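Local coordinates for pheromone from Euplotes raikovi Er-13 (Euplotes raikovi, PDB 6E6N), which probably acts as a water-borne mating pheromone, a small signalling protein by which cells of this ciliate recognise mating type, at residues A21-P24 / E25-M28. Sequence-based numbering, arbitrary orientation.
Sequences APDP and EATM
The carboxylate of Asp23 turns one face to Ala26, whose methyl CB sits almost squarely above it, 3.7 Å from Asp23 CG. Ala26 N stands over OD1 on that same face and gives it a weak hydrogen bond of 3.3 Å, steeply from above the plane and not from the rim. Glu25 N reaches OD1 lower, tilted out of the plane beyond its edge; this second bond is also weak, 3.0 Å long but bent to 120°. The side chain comes over the first turn because CG stands anti to the backbone N (chi1 -169°). The carboxylate of Glu25 is turned 48° from that of Asp23, with Glu25 OE1 4.6 Å from Asp23 OD1, like charges close together, a repulsion that solvent at this surface would probably soften.

The arrangement is a worked case of the helix N-cap. In this three-helix, disulfide-bonded pheromone fold, Asp23 closes the loop leaving helix 13-20, shortly after Cys20 and its bridge to Cys3, and starts helix 24-37. With an alanine here, the amides of Glu25 and Ala26 would probably lose their capping acceptor, and the methyl of Ala26 the carboxylate that lies against it.

The carbonyl of the same residue is gripped twice by Thr27. Thr27 N donates to Asp23 O at 3.0 Å, nearly in line, while Thr27 OG1, held beside its own backbone N, donates to Asp23 O at 2.8 Å from above the carbonyl plane. One residue on, Met28 N bonds to Pro24 O at 3.0 Å, continuing the helical pattern.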
loop_
_atom_site.group_PDB
_atom_site.type_symbol
_atom_site.label_atom_id
_atom_site.label_comp_id
_atom_site.label_asym_id
_atom_site.label_seq_id
_atom_site.Cartn_x
_atom_site.Cartn_y
_atom_site.Cartn_z
ATOM N N ALA A 21 -7.238 -1.838 2.996
ATOM C CA ALA A 21 -8.286 -2.595 3.705
ATOM C C ALA A 21 -9.524 -2.607 2.823
ATOM O O ALA A 21 -9.854 -1.583 2.232
ATOM C CB ALA A 21 -8.581 -1.994 5.044
ATOM N N PRO A 22 -10.259 -3.726 2.713
ATOM C CA PRO A 22 -10.106 -4.899 3.540
ATOM C C PRO A 22 -9.395 -6.022 2.843
ATOM O O PRO A 22 -9.583 -7.165 3.229
ATOM C CB PRO A 22 -11.574 -5.305 3.759
ATOM C CG PRO A 22 -12.189 -4.987 2.432
ATOM C CD PRO A 22 -11.584 -3.675 2.067
ATOM N N ASP A 23 -8.576 -5.730 1.865
ATOM C CA ASP A 23 -7.959 -6.711 1.027
ATOM C C ASP A 23 -6.548 -7.047 1.437
ATOM O O ASP A 23 -5.657 -6.227 1.248
ATOM C CB ASP A 23 -7.994 -6.136 -0.368
ATOM C CG ASP A 23 -7.641 -7.099 -1.382
ATOM O OD1 ASP A 23 -7.055 -8.113 -1.041
ATOM O OD2 ASP A 23 -8.013 -6.812 -2.530
ATOM N N PRO A 24 -6.330 -8.244 2.013
ATOM C CA PRO A 24 -4.932 -8.521 2.456
ATOM C C PRO A 24 -3.978 -8.671 1.298
ATOM O O PRO A 24 -2.800 -8.366 1.447
ATOM C CB PRO A 24 -5.069 -9.821 3.205
ATOM C CG PRO A 24 -6.530 -10.021 3.463
ATOM C CD PRO A 24 -7.261 -9.319 2.390
ATOM N N GLU A 25 -4.490 -9.144 0.173
ATOM C CA GLU A 25 -3.668 -9.255 -1.003
ATOM C C GLU A 25 -3.158 -7.888 -1.513
ATOM O O GLU A 25 -1.933 -7.656 -1.751
ATOM C CB GLU A 25 -4.559 -9.924 -2.032
ATOM C CG GLU A 25 -3.977 -10.246 -3.329
ATOM C CD GLU A 25 -5.007 -11.021 -4.158
ATOM O OE1 GLU A 25 -5.802 -10.310 -4.837
ATOM O OE2 GLU A 25 -5.034 -12.264 -4.179
ATOM N N ALA A 26 -4.060 -6.926 -1.645
ATOM C CA ALA A 26 -3.639 -5.584 -2.022
ATOM C C ALA A 26 -2.758 -4.922 -0.995
ATOM O O ALA A 26 -1.797 -4.196 -1.311
ATOM C CB ALA A 26 -4.891 -4.731 -2.304
ATOM N N THR A 27 -3.073 -5.147 0.280
ATOM C CA THR A 27 -2.259 -4.566 1.329
ATOM C C THR A 27 -0.788 -5.044 1.208
ATOM O O THR A 27 0.139 -4.281 1.332
ATOM C CB THR A 27 -2.824 -4.914 2.732
ATOM O OG1 THR A 27 -4.166 -4.417 2.832
ATOM C CG2 THR A 27 -1.983 -4.320 3.859
ATOM N N MET A 28 -0.662 -6.361 1.032
ATOM C CA MET A 28 0.656 -6.997 0.823
ATOM C C MET A 28 1.357 -6.339 -0.350
ATOM O O MET A 28 2.505 -5.930 -0.218
ATOM C CB MET A 28 0.456 -8.486 0.664
ATOM C CG MET A 28 1.723 -9.286 0.311
ATOM S SD MET A 28 2.110 -9.297 -1.485
ATOM C CE MET A 28 0.697 -10.214 -2.114
#